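Local atomic coordinates of signal recognition particle 54 kDa protein (Aeropyrum pernix, PDB entry 7EPK), a protein that belongs to the SRP54 family of signal recognition particle proteins, joining a helical bundle, a P-loop nucleotide-binding domain and a helical signal-peptide-binding domain. Residues 127-132 against 141-146; 155-160 against 166-171; 334-339 against 368-373; 360-365 against 414-419. All coordinates share one frame; numbering follows the deposited sequence.

Overall arrangement
The four contacts form two pairs at opposite ends of an elongated chain. Interactions 1 and 2, with centres about 10 Å apart, lie in the nucleotide-binding domain and share the neighbouring parallel strands 127-131 and 153-156 at one margin of its sheet; they follow each other along the chain. Interactions 3 and 4, centres about 13 Å apart, belong to the helical C-terminal domain, where their segments alternate in sequence and Trp373 of one packs against Tyr416 and Leu365 of the other. Centres of interactions 1 and 3 are about 56 Å apart and those of 2 and 4 about 74 Å, so the pairs are separate, each lying within its own domain.

Interaction 1 (127-132 against 141-146); sequences VGLVSS and EQLKRL
In the beta-alpha-beta unit formed by strand 127-131, helix 139-150 and strand 153-156, Leu143 is the helix residue that meets Leu129 and Ser131 on the strand. The axes of strand and helix approach to 8.4 Å and run nearly antiparallel, at 171°, as expected where a helix carries the chain back between two parallel strands. Leu143 divides its two methyls between two kinds of surface. CD1 faces the Leu129 side chain, 4.0 Å from Leu129 CD1, and sits almost equally near the other methyl of that residue. CD2 instead lies against the strand backbone at the Val130-Ser131 peptide link, 3.2 Å from Ser131 N, with Ser131 CB 3.5 Å away. With CG anti to the backbone N (chi1 -162°), the branched end of Leu143 is carried from the helix onto the sheet. Gln142, the preceding residue, gives NE2 to GDP O1A, and the side chain of Ser131 is about 8 Å from the bound magnesium ion. Leu143 adds only hydrocarbon at the strand, and the Ser131 amide is probably bonded within the sheet, to Tyr155 O; the helix is held to the strand by apolar burial close to the nucleotide pocket.

Interaction 2 (155-160 against 166-171); sequences YGEREG and ARRGLE
A salt bridge and ring-on-backbone packing join Glu157 and Tyr155 to Arg168 and Gly169. In the salt bridge, Arg168 NH1 comes to the carboxylate of Glu157, modelled 2.5 Å from OE1, and also makes a weak, bent hydrogen bond to OE2 of the same group (N-H...acceptor angle 144°). Carboxylate and guanidinium are nearly coplanar, their planes 15° apart, and the carboxylate lies at the edge of the guanidinium. A bend at chi3 (-63°) turns the Arg168 tip back to meet it. The packing part belongs to Tyr155, whose ring lies over the helix backbone. One face covers the Arg168-Gly169 peptide link, with Arg168 C 4.0 Å above the ring plane and offset toward the rim. Gly169 adds no side chain between ring and helix. The phenol end crosses the aliphatic stem of Arg168 at a slant, Tyr155 OH 3.2 Å from Arg168 CD. On its other flank helix 162-175 packs Ala166 and Leu170 on helix 194-208. The arrangement is that of the parallel part of the alpha/beta sheet of a P-loop domain: the outermost strand 153-156 leads into helix 162-175, whose crossover passes strand 127-131 to reach strand 180-184.

Interaction 3 (334-339 against 368-373); sequences RAMRKL and EKMKRW
Met370 overlaps the side chain of Met336 across two helices, the two chains crossing at about a right angle. Its sulfur rests on the base of the other methionine, SD 3.4 Å from Met336 CB, and its terminal methyl turns to the far end, CE 3.5 Å from Met336 CE. Both residues are buried. Met370 also supplies its stem to Arg337: the two side chains slide past each other in opposite directions, with Arg337 CG 3.7 Å from Met370 CB. Beyond that point the arginine bends at chi3 (60°), which brings its flat end over the root of Lys371. One face of the guanidinium takes the Lys371 methylenes, CB standing 3.7 Å above the plane and toward its rim, while NH1 is 3.4 Å from CG. The lysine's own end leads away, yet its NZ remains 5.0 Å from Arg337 NH2. The stronger partner of the arginine is Glu367, which forms a salt bridge with NE at the start of helix 367-379. Met336 also touches Leu312 of helix 293-320, so it links helix 326-337 to both neighbours in this methionine-rich, helical domain of SRP54. The contact thus grades from a sulfur-and-methyl interior to a charged margin, where the positive ends of Arg337 and Lys371 lie near each other and the Glu367 carboxylate on Arg337 NE would partly balance that charge.

Interaction 4 (360-365 against 414-419); sequences EGALKL and LVYYKN
Tyr416 reaches the loop with its hydroxyl, which donates a 2.8 Å hydrogen bond from OH to Ala362 O. The donor approaches the carbonyl at a C=O...donor angle of 124° and is tilted 25° from the carbonyl plane. Ala362 O and Gly361 O both lie near the plane of the tyrosine ring, at its edge, the latter 4.3 Å from Tyr416 CE1. Ala362 CB is 4.0 Å from the hydroxyl oxygen. Leu365 comes from the opposite direction and meets the phenol end obliquely, CD2 at 4.2 Å from Tyr416 CZ. A chi1 of -179°, which sets CG across from the backbone N, directs the ring from the helix toward the loop. In the helical C-terminal domain of SRP54, this tyrosine joins the last helix, 409-423, to the loop between helices 350-356 and 367-379. A second hydrogen bond fixes the hydroxyl: Gln332 NE2 of helix 326-337 donates to it, so the oxygen is gripped from two elements. Around the ring, Trp373 of helix 367-379 meets it with its own ring, and Ile329 packs against it as well. Leu365 also packs on Leu333, Met370 and Trp373, which brings helices 326-337 and 367-379 to the same side chain.

Interaction 1 (127-132 against 141-146)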
loop_
_atom_site.group_PDB
_atom_site.type_symbol
_atom_site.label_atom_id
_atom_site.label_comp_id
_atom_site.label_asym_id
_atom_site.label_seq_id
_atom_site.Cartn_x
_atom_site.Cartn_y
_atom_site.Cartn_z
ATOM N N VAL A 127 -16.109 -6.210 -20.375
ATOM C CA VAL A 127 -16.012 -4.723 -20.447
ATOM C C VAL A 127 -16.630 -4.219 -21.754
ATOM O O VAL A 127 -16.225 -4.732 -22.825
ATOM C CB VAL A 127 -14.542 -4.282 -20.347
ATOM C CG1 VAL A 127 -14.370 -2.773 -20.485
ATOM C CG2 VAL A 127 -13.923 -4.771 -19.057
ATOM N N GLY A 128 -17.509 -3.213 -21.666
ATOM C CA GLY A 128 -17.919 -2.358 -22.805
ATOM C C GLY A 128 -17.436 -0.922 -22.634
ATOM O O GLY A 128 -17.369 -0.478 -21.471
ATOM N N LEU A 129 -17.042 -0.257 -23.737
ATOM C CA LEU A 129 -16.800 1.216 -23.850
ATOM C C LEU A 129 -17.994 1.882 -24.562
ATOM O O LEU A 129 -18.727 1.204 -25.296
ATOM C CB LEU A 129 -15.491 1.479 -24.605
ATOM C CG LEU A 129 -14.200 1.236 -23.808
ATOM C CD1 LEU A 129 -12.998 1.023 -24.710
ATOM C CD2 LEU A 129 -13.900 2.389 -22.875
ATOM N N VAL A 130 -18.209 3.170 -24.335
ATOM C CA VAL A 130 -19.309 3.975 -24.938
ATOM C C VAL A 130 -18.718 5.299 -25.417
ATOM O O VAL A 130 -18.189 6.053 -24.555
ATOM C CB VAL A 130 -20.417 4.230 -23.908
ATOM C CG1 VAL A 130 -21.426 5.257 -24.387
ATOM C CG2 VAL A 130 -21.109 2.949 -23.484
ATOM N N SER A 131 -18.813 5.602 -26.717
ATOM C CA SER A 131 -18.420 6.924 -27.285
ATOM C C SER A 131 -19.606 7.895 -27.171
ATOM O O SER A 131 -20.564 7.781 -27.958
ATOM C CB SER A 131 -17.903 6.823 -28.711
ATOM O OG SER A 131 -17.388 8.077 -29.164
ATOM N N SER A 132 -19.557 8.803 -26.195
ATOM C CA SER A 132 -20.543 9.897 -26.017
ATOM C C SER A 132 -20.012 11.166 -26.689
ATOM O O SER A 132 -20.848 12.047 -26.991
ATOM C CB SER A 132 -20.838 10.150 -24.562
ATOM O OG SER A 132 -19.923 11.108 -24.023
ATOM N N GLU A 141 -14.398 6.719 -33.808
ATOM C CA GLU A 141 -13.484 5.783 -34.515
ATOM C C GLU A 141 -12.320 5.455 -33.576
ATOM O O GLU A 141 -11.982 4.252 -33.471
ATOM C CB GLU A 141 -13.022 6.367 -35.856
ATOM C CG GLU A 141 -14.150 6.600 -36.850
ATOM C CD GLU A 141 -14.855 7.941 -36.701
ATOM O OE1 GLU A 141 -15.756 8.056 -35.853
ATOM O OE2 GLU A 141 -14.495 8.875 -37.432
ATOM N N GLN A 142 -11.770 6.490 -32.920
ATOM C CA GLN A 142 -10.701 6.396 -31.889
ATOM C C GLN A 142 -11.088 5.334 -30.850
ATOM O O GLN A 142 -10.342 4.320 -30.697
ATOM C CB GLN A 142 -10.491 7.769 -31.237
ATOM C CG GLN A 142 -9.149 7.928 -30.530
ATOM C CD GLN A 142 -8.980 9.299 -29.918
ATOM O OE1 GLN A 142 -9.780 10.209 -30.136
ATOM N NE2 GLN A 142 -7.915 9.461 -29.151
ATOM N N LEU A 143 -12.212 5.544 -30.165
ATOM C CA LEU A 143 -12.700 4.620 -29.110
ATOM C C LEU A 143 -12.926 3.224 -29.723
ATOM O O LEU A 143 -12.465 2.222 -29.114
ATOM C CB LEU A 143 -13.963 5.217 -28.472
ATOM C CG LEU A 143 -14.357 4.633 -27.120
ATOM C CD1 LEU A 143 -13.203 4.715 -26.121
ATOM C CD2 LEU A 143 -15.598 5.319 -26.563
ATOM N N LYS A 144 -13.547 3.169 -30.911
ATOM C CA LYS A 144 -13.777 1.928 -31.706
ATOM C C LYS A 144 -12.489 1.086 -31.749
ATOM O O LYS A 144 -12.543 -0.089 -31.330
ATOM C CB LYS A 144 -14.250 2.267 -33.124
ATOM C CG LYS A 144 -15.562 1.607 -33.536
ATOM C CD LYS A 144 -15.491 0.105 -33.695
ATOM C CE LYS A 144 -16.845 -0.522 -33.962
ATOM N NZ LYS A 144 -16.765 -2.004 -33.945
ATOM N N ARG A 145 -11.386 1.664 -32.243
ATOM C CA ARG A 145 -10.051 1.013 -32.357
ATOM C C ARG A 145 -9.691 0.382 -31.007
ATOM O O ARG A 145 -9.573 -0.867 -30.951
ATOM C CB ARG A 145 -8.974 2.024 -32.776
ATOM C CG ARG A 145 -8.617 2.018 -34.259
ATOM C CD ARG A 145 -8.639 3.415 -34.869
ATOM N NE ARG A 145 -7.981 4.412 -34.029
ATOM C CZ ARG A 145 -8.072 5.737 -34.171
ATOM N NH1 ARG A 145 -7.408 6.528 -33.336
ATOM N NH2 ARG A 145 -8.817 6.261 -35.136
ATOM N N LEU A 146 -9.561 1.220 -29.969
ATOM C CA LEU A 146 -9.087 0.829 -28.607
ATOM C C LEU A 146 -9.974 -0.285 -28.030
ATOM O O LEU A 146 -9.426 -1.126 -27.305
ATOM C CB LEU A 146 -9.072 2.055 -27.682
ATOM C CG LEU A 146 -8.002 3.099 -27.989
ATOM C CD1 LEU A 146 -8.227 4.371 -27.188
ATOM C CD2 LEU A 146 -6.618 2.537 -27.713
#

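Interaction 2 (155-160 against 166-171)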
loop_
_atom_site.group_PDB
_atom_site.type_symbol
_atom_site.label_atom_id
_atom_site.label_comp_id
_atom_site.label_asym_id
_atom_site.label_seq_id
_atom_site.Cartn_x
_atom_site.Cartn_y
_atom_site.Cartn_z
ATOM N N TYR A 155 -20.019 0.686 -28.140
ATOM C CA TYR A 155 -21.232 1.361 -28.628
ATOM C C TYR A 155 -20.975 2.862 -28.619
ATOM O O TYR A 155 -20.453 3.361 -27.621
ATOM C CB TYR A 155 -22.441 1.016 -27.772
ATOM C CG TYR A 155 -23.679 1.731 -28.233
ATOM C CD1 TYR A 155 -23.820 3.094 -28.042
ATOM C CD2 TYR A 155 -24.685 1.061 -28.913
ATOM C CE1 TYR A 155 -24.956 3.761 -28.462
ATOM C CE2 TYR A 155 -25.825 1.720 -29.347
ATOM C CZ TYR A 155 -25.958 3.075 -29.114
ATOM O OH TYR A 155 -27.059 3.757 -29.508
ATOM N N GLY A 156 -21.354 3.531 -29.708
ATOM C CA GLY A 156 -21.240 4.985 -29.878
ATOM C C GLY A 156 -22.177 5.516 -30.946
ATOM O O GLY A 156 -22.722 4.739 -31.712
ATOM N N GLU A 157 -22.346 6.831 -30.962
ATOM C CA GLU A 157 -23.039 7.625 -31.995
ATOM C C GLU A 157 -22.256 8.931 -32.140
ATOM O O GLU A 157 -21.948 9.549 -31.102
ATOM C CB GLU A 157 -24.469 7.913 -31.559
ATOM C CG GLU A 157 -25.289 6.672 -31.267
ATOM C CD GLU A 157 -26.598 6.986 -30.556
ATOM O OE1 GLU A 157 -27.109 8.162 -30.678
ATOM O OE2 GLU A 157 -27.120 6.068 -29.868
ATOM N N ARG A 158 -21.959 9.332 -33.376
ATOM C CA ARG A 158 -21.143 10.528 -33.705
ATOM C C ARG A 158 -21.981 11.816 -33.575
ATOM O O ARG A 158 -21.371 12.909 -33.587
ATOM C CB ARG A 158 -20.617 10.404 -35.136
ATOM C CG ARG A 158 -19.913 9.099 -35.470
ATOM C CD ARG A 158 -19.630 9.059 -36.960
ATOM N NE ARG A 158 -18.833 7.901 -37.315
ATOM C CZ ARG A 158 -19.308 6.662 -37.459
ATOM N NH1 ARG A 158 -20.597 6.414 -37.281
ATOM N NH2 ARG A 158 -18.490 5.671 -37.783
ATOM N N GLU A 159 -23.313 11.698 -33.468
ATOM C CA GLU A 159 -24.302 12.813 -33.560
ATOM C C GLU A 159 -25.449 12.504 -32.606
ATOM O O GLU A 159 -25.793 11.323 -32.525
ATOM C CB GLU A 159 -24.871 12.942 -34.982
ATOM C CG GLU A 159 -25.569 11.679 -35.518
ATOM C CD GLU A 159 -27.070 11.539 -35.263
ATOM O OE1 GLU A 159 -27.784 12.559 -35.337
ATOM O OE2 GLU A 159 -27.541 10.405 -34.999
ATOM N N GLY A 160 -26.003 13.513 -31.928
ATOM C CA GLY A 160 -27.218 13.398 -31.093
ATOM C C GLY A 160 -27.072 14.089 -29.754
ATOM O O GLY A 160 -25.996 14.693 -29.515
ATOM N N ALA A 166 -25.352 8.235 -24.447
ATOM C CA ALA A 166 -24.725 7.580 -23.289
ATOM C C ALA A 166 -25.743 6.601 -22.678
ATOM O O ALA A 166 -25.396 5.436 -22.468
ATOM C CB ALA A 166 -24.228 8.659 -22.349
ATOM N N ARG A 167 -26.988 7.017 -22.454
ATOM C CA ARG A 167 -28.030 6.081 -21.953
ATOM C C ARG A 167 -28.178 4.915 -22.925
ATOM O O ARG A 167 -28.355 3.794 -22.480
ATOM C CB ARG A 167 -29.396 6.733 -21.775
ATOM C CG ARG A 167 -30.211 6.068 -20.679
ATOM C CD ARG A 167 -31.699 6.350 -20.780
ATOM N NE ARG A 167 -32.317 5.485 -21.785
ATOM C CZ ARG A 167 -32.901 5.885 -22.917
ATOM N NH1 ARG A 167 -33.420 4.981 -23.730
ATOM N NH2 ARG A 167 -32.988 7.168 -23.227
ATOM N N ARG A 168 -28.112 5.171 -24.220
ATOM C CA ARG A 168 -28.352 4.106 -25.213
ATOM C C ARG A 168 -27.180 3.118 -25.107
ATOM O O ARG A 168 -27.448 1.904 -24.963
ATOM C CB ARG A 168 -28.577 4.725 -26.595
ATOM C CG ARG A 168 -29.589 3.995 -27.474
ATOM C CD ARG A 168 -29.953 4.865 -28.669
ATOM N NE ARG A 168 -30.619 6.115 -28.271
ATOM C CZ ARG A 168 -30.270 7.354 -28.633
ATOM N NH1 ARG A 168 -29.241 7.562 -29.441
ATOM N NH2 ARG A 168 -30.981 8.385 -28.200
ATOM N N GLY A 169 -25.937 3.619 -25.131
ATOM C CA GLY A 169 -24.700 2.803 -25.055
ATOM C C GLY A 169 -24.639 1.963 -23.782
ATOM O O GLY A 169 -24.086 0.833 -23.812
ATOM N N LEU A 170 -25.197 2.493 -22.692
ATOM C CA LEU A 170 -25.295 1.791 -21.401
ATOM C C LEU A 170 -26.251 0.616 -21.581
ATOM O O LEU A 170 -25.851 -0.526 -21.303
ATOM C CB LEU A 170 -25.789 2.761 -20.327
ATOM C CG LEU A 170 -25.788 2.188 -18.911
ATOM C CD1 LEU A 170 -24.423 1.629 -18.592
ATOM C CD2 LEU A 170 -26.187 3.218 -17.863
ATOM N N GLU A 171 -27.462 0.879 -22.065
ATOM C CA GLU A 171 -28.492 -0.179 -22.216
ATOM C C GLU A 171 -27.950 -1.257 -23.165
ATOM O O GLU A 171 -28.062 -2.460 -22.833
ATOM C CB GLU A 171 -29.838 0.430 -22.595
ATOM C CG GLU A 171 -30.638 0.891 -21.377
ATOM C CD GLU A 171 -30.759 -0.116 -20.230
ATOM O OE1 GLU A 171 -30.904 -1.353 -20.510
ATOM O OE2 GLU A 171 -30.683 0.331 -19.050
#

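Interaction 3 (334-339 against 368-373)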
loop_
_atom_site.group_PDB
_atom_site.type_symbol
_atom_site.label_atom_id
_atom_site.label_comp_id
_atom_site.label_asym_id
_atom_site.label_seq_id
_atom_site.Cartn_x
_atom_site.Cartn_y
_atom_site.Cartn_z
ATOM N N ARG A 334 7.490 -17.755 19.520
ATOM C CA ARG A 334 7.012 -16.791 18.491
ATOM C C ARG A 334 8.227 -16.123 17.843
ATOM O O ARG A 334 8.325 -16.147 16.619
ATOM C CB ARG A 334 6.102 -15.712 19.075
ATOM C CG ARG A 334 5.623 -14.702 18.038
ATOM C CD ARG A 334 4.639 -13.673 18.579
ATOM N NE ARG A 334 4.984 -12.317 18.163
ATOM C CZ ARG A 334 6.073 -11.644 18.553
ATOM N NH1 ARG A 334 6.960 -12.189 19.376
ATOM N NH2 ARG A 334 6.274 -10.416 18.106
ATOM N N ALA A 335 9.129 -15.587 18.664
ATOM C CA ALA A 335 10.356 -14.870 18.243
ATOM C C ALA A 335 11.236 -15.788 17.382
ATOM O O ALA A 335 11.630 -15.371 16.271
ATOM C CB ALA A 335 11.099 -14.348 19.458
ATOM N N MET A 336 11.528 -16.989 17.878
ATOM C CA MET A 336 12.407 -17.989 17.210
ATOM C C MET A 336 11.804 -18.403 15.860
ATOM O O MET A 336 12.544 -18.384 14.841
ATOM C CB MET A 336 12.573 -19.229 18.092
ATOM C CG MET A 336 13.362 -18.969 19.346
ATOM S SD MET A 336 13.281 -20.386 20.436
ATOM C CE MET A 336 14.490 -21.435 19.634
ATOM N N ARG A 337 10.513 -18.752 15.850
ATOM C CA ARG A 337 9.771 -19.146 14.623
ATOM C C ARG A 337 10.027 -18.126 13.500
ATOM O O ARG A 337 10.791 -18.462 12.589
ATOM C CB ARG A 337 8.287 -19.319 14.946
ATOM C CG ARG A 337 7.974 -20.608 15.691
ATOM C CD ARG A 337 6.489 -20.865 15.777
ATOM N NE ARG A 337 5.918 -20.975 14.448
ATOM C CZ ARG A 337 4.628 -21.126 14.197
ATOM N NH1 ARG A 337 3.750 -21.196 15.188
ATOM N NH2 ARG A 337 4.225 -21.208 12.942
ATOM N N LYS A 338 9.437 -16.928 13.549
ATOM C CA LYS A 338 9.754 -15.859 12.560
ATOM C C LYS A 338 11.137 -15.313 12.899
ATOM O O LYS A 338 11.206 -14.319 13.636
ATOM C CB LYS A 338 8.707 -14.737 12.443
ATOM C CG LYS A 338 8.104 -14.145 13.714
ATOM C CD LYS A 338 6.713 -13.543 13.485
ATOM C CE LYS A 338 5.738 -14.486 12.792
ATOM N NZ LYS A 338 4.443 -13.842 12.452
ATOM N N LEU A 339 12.169 -15.993 12.393
ATOM C CA LEU A 339 13.604 -15.626 12.504
ATOM C C LEU A 339 14.436 -16.633 11.701
ATOM O O LEU A 339 15.146 -16.191 10.790
ATOM C CB LEU A 339 14.020 -15.609 13.979
ATOM C CG LEU A 339 15.141 -14.642 14.369
ATOM C CD1 LEU A 339 15.213 -13.432 13.449
ATOM C CD2 LEU A 339 14.965 -14.183 15.807
ATOM N N GLU A 368 8.068 -27.123 13.612
ATOM C CA GLU A 368 6.845 -27.849 14.030
ATOM C C GLU A 368 6.814 -27.948 15.554
ATOM O O GLU A 368 5.715 -27.750 16.099
ATOM C CB GLU A 368 6.745 -29.233 13.376
ATOM C CG GLU A 368 5.877 -29.258 12.123
ATOM C CD GLU A 368 4.541 -28.534 12.226
ATOM O OE1 GLU A 368 3.881 -28.610 13.313
ATOM O OE2 GLU A 368 4.166 -27.880 11.220
ATOM N N LYS A 369 7.955 -28.226 16.205
ATOM C CA LYS A 369 8.017 -28.476 17.678
ATOM C C LYS A 369 7.651 -27.186 18.429
ATOM O O LYS A 369 6.920 -27.266 19.454
ATOM C CB LYS A 369 9.388 -29.003 18.112
ATOM C CG LYS A 369 9.492 -29.330 19.599
ATOM C CD LYS A 369 10.564 -30.355 19.955
ATOM C CE LYS A 369 10.057 -31.784 20.050
ATOM N NZ LYS A 369 10.241 -32.537 18.784
ATOM N N MET A 370 8.110 -26.041 17.918
ATOM C CA MET A 370 7.720 -24.700 18.422
ATOM C C MET A 370 6.232 -24.461 18.141
ATOM O O MET A 370 5.545 -24.001 19.069
ATOM C CB MET A 370 8.569 -23.598 17.784
ATOM C CG MET A 370 10.048 -23.695 18.159
ATOM S SD MET A 370 11.021 -22.258 17.667
ATOM C CE MET A 370 12.572 -22.976 17.127
ATOM N N LYS A 371 5.745 -24.798 16.941
ATOM C CA LYS A 371 4.337 -24.538 16.512
ATOM C C LYS A 371 3.374 -25.366 17.368
ATOM O O LYS A 371 2.251 -24.885 17.631
ATOM C CB LYS A 371 4.137 -24.836 15.019
ATOM C CG LYS A 371 2.798 -24.410 14.417
ATOM C CD LYS A 371 1.881 -25.574 14.053
ATOM C CE LYS A 371 0.692 -25.188 13.190
ATOM N NZ LYS A 371 1.088 -24.878 11.793
ATOM N N ARG A 372 3.786 -26.568 17.772
ATOM C CA ARG A 372 2.946 -27.489 18.585
ATOM C C ARG A 372 2.924 -26.939 20.012
ATOM O O ARG A 372 1.839 -26.869 20.622
ATOM C CB ARG A 372 3.486 -28.930 18.582
ATOM C CG ARG A 372 3.223 -29.751 17.319
ATOM C CD ARG A 372 3.469 -31.244 17.545
ATOM N NE ARG A 372 4.783 -31.564 18.114
ATOM C CZ ARG A 372 5.901 -31.761 17.414
ATOM N NH1 ARG A 372 5.895 -31.675 16.093
ATOM N NH2 ARG A 372 7.033 -32.023 18.043
ATOM N N TRP A 373 4.100 -26.559 20.515
ATOM C CA TRP A 373 4.278 -25.998 21.875
ATOM C C TRP A 373 3.437 -24.734 22.024
ATOM O O TRP A 373 2.844 -24.566 23.101
ATOM C CB TRP A 373 5.760 -25.751 22.143
ATOM C CG TRP A 373 6.475 -27.015 22.485
ATOM C CD1 TRP A 373 5.991 -28.283 22.360
ATOM C CD2 TRP A 373 7.812 -27.139 22.998
ATOM N NE1 TRP A 373 6.928 -29.189 22.767
ATOM C CE2 TRP A 373 8.060 -28.519 23.160
ATOM C CE3 TRP A 373 8.828 -26.230 23.333
ATOM C CZ2 TRP A 373 9.276 -28.999 23.659
ATOM C CZ3 TRP A 373 10.028 -26.707 23.826
ATOM C CH2 TRP A 373 10.248 -28.076 23.984
#

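Interaction 4 (360-365 against 414-419)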
loop_
_atom_site.group_PDB
_atom_site.type_symbol
_atom_site.label_atom_id
_atom_site.label_comp_id
_atom_site.label_asym_id
_atom_site.label_seq_id
_atom_site.Cartn_x
_atom_site.Cartn_y
_atom_site.Cartn_z
ATOM N N GLU A 360 22.622 -26.161 24.682
ATOM C CA GLU A 360 22.652 -26.084 23.194
ATOM C C GLU A 360 21.250 -26.383 22.637
ATOM O O GLU A 360 20.866 -25.733 21.644
ATOM C CB GLU A 360 23.736 -27.036 22.674
ATOM C CG GLU A 360 23.481 -27.603 21.286
ATOM C CD GLU A 360 23.417 -29.122 21.197
ATOM O OE1 GLU A 360 23.630 -29.650 20.093
ATOM O OE2 GLU A 360 23.135 -29.776 22.220
ATOM N N GLY A 361 20.513 -27.306 23.272
ATOM C CA GLY A 361 19.198 -27.803 22.818
ATOM C C GLY A 361 18.034 -26.960 23.316
ATOM O O GLY A 361 16.896 -27.456 23.247
ATOM N N ALA A 362 18.307 -25.737 23.792
ATOM C CA ALA A 362 17.303 -24.721 24.193
ATOM C C ALA A 362 16.885 -23.891 22.971
ATOM O O ALA A 362 15.673 -23.650 22.828
ATOM C CB ALA A 362 17.847 -23.835 25.289
ATOM N N LEU A 363 17.848 -23.455 22.143
ATOM C CA LEU A 363 17.601 -22.663 20.900
ATOM C C LEU A 363 17.794 -23.546 19.660
ATOM O O LEU A 363 18.197 -22.990 18.612
ATOM C CB LEU A 363 18.538 -21.448 20.846
ATOM C CG LEU A 363 18.522 -20.545 22.078
ATOM C CD1 LEU A 363 19.319 -19.273 21.827
ATOM C CD2 LEU A 363 17.091 -20.216 22.491
ATOM N N LYS A 364 17.499 -24.851 19.773
ATOM C CA LYS A 364 17.594 -25.847 18.670
ATOM C C LYS A 364 16.321 -26.712 18.653
ATOM O O LYS A 364 16.407 -27.951 18.741
ATOM C CB LYS A 364 18.880 -26.668 18.817
ATOM C CG LYS A 364 19.640 -26.891 17.515
ATOM C CD LYS A 364 20.396 -28.205 17.467
ATOM C CE LYS A 364 21.830 -28.048 17.016
ATOM N NZ LYS A 364 22.636 -27.268 17.987
ATOM N N LEU A 365 15.166 -26.064 18.562
ATOM C CA LEU A 365 13.850 -26.726 18.397
ATOM C C LEU A 365 13.513 -26.605 16.905
ATOM O O LEU A 365 14.016 -25.640 16.281
ATOM C CB LEU A 365 12.806 -26.031 19.286
ATOM C CG LEU A 365 13.001 -26.057 20.804
ATOM C CD1 LEU A 365 14.453 -25.897 21.217
ATOM C CD2 LEU A 365 12.171 -24.969 21.470
ATOM N N LEU A 414 6.665 -29.168 29.249
ATOM C CA LEU A 414 6.679 -29.094 30.724
ATOM C C LEU A 414 8.108 -29.342 31.218
ATOM O O LEU A 414 8.635 -28.473 31.961
ATOM C CB LEU A 414 5.641 -30.070 31.274
ATOM C CG LEU A 414 4.336 -29.402 31.713
ATOM C CD1 LEU A 414 3.772 -28.477 30.645
ATOM C CD2 LEU A 414 3.301 -30.435 32.113
ATOM N N VAL A 415 8.754 -30.414 30.748
ATOM C CA VAL A 415 10.163 -30.748 31.125
ATOM C C VAL A 415 11.048 -29.569 30.716
ATOM O O VAL A 415 11.876 -29.148 31.557
ATOM C CB VAL A 415 10.648 -32.074 30.502
ATOM C CG1 VAL A 415 12.124 -32.344 30.773
ATOM C CG2 VAL A 415 9.816 -33.248 30.985
ATOM N N TYR A 416 10.855 -29.060 29.491
ATOM C CA TYR A 416 11.633 -27.944 28.882
ATOM C C TYR A 416 11.599 -26.769 29.848
ATOM O O TYR A 416 12.671 -26.295 30.305
ATOM C CB TYR A 416 11.071 -27.542 27.515
ATOM C CG TYR A 416 11.815 -26.424 26.828
ATOM C CD1 TYR A 416 12.952 -26.681 26.079
ATOM C CD2 TYR A 416 11.380 -25.110 26.922
ATOM C CE1 TYR A 416 13.644 -25.661 25.446
ATOM C CE2 TYR A 416 12.062 -24.081 26.297
ATOM C CZ TYR A 416 13.192 -24.362 25.550
ATOM O OH TYR A 416 13.875 -23.366 24.924
ATOM N N TYR A 417 10.381 -26.363 30.194
ATOM C CA TYR A 417 10.114 -25.342 31.231
ATOM C C TYR A 417 10.963 -25.697 32.460
ATOM O O TYR A 417 11.879 -24.925 32.767
ATOM C CB TYR A 417 8.601 -25.218 31.437
ATOM C CG TYR A 417 8.185 -24.586 32.737
ATOM C CD1 TYR A 417 8.157 -23.214 32.907
ATOM C CD2 TYR A 417 7.836 -25.376 33.816
ATOM C CE1 TYR A 417 7.787 -22.650 34.120
ATOM C CE2 TYR A 417 7.461 -24.831 35.030
ATOM C CZ TYR A 417 7.430 -23.463 35.183
ATOM O OH TYR A 417 7.011 -22.973 36.383
ATOM N N LYS A 418 10.732 -26.857 33.092
ATOM C CA LYS A 418 11.439 -27.261 34.347
ATOM C C LYS A 418 12.949 -27.274 34.098
ATOM O O LYS A 418 13.690 -26.729 34.935
ATOM C CB LYS A 418 11.009 -28.641 34.856
ATOM C CG LYS A 418 9.546 -28.781 35.270
ATOM C CD LYS A 418 9.071 -30.233 35.267
ATOM C CE LYS A 418 7.571 -30.423 35.371
ATOM N NZ LYS A 418 7.193 -31.832 35.100
ATOM N N ASN A 419 13.379 -27.872 32.986
ATOM C CA ASN A 419 14.817 -28.114 32.702
ATOM C C ASN A 419 15.513 -26.755 32.558
ATOM O O ASN A 419 16.576 -26.576 33.179
ATOM C CB ASN A 419 15.021 -29.048 31.503
ATOM C CG ASN A 419 16.172 -30.010 31.710
ATOM O OD1 ASN A 419 17.328 -29.596 31.783
ATOM N ND2 ASN A 419 15.864 -31.293 31.810
#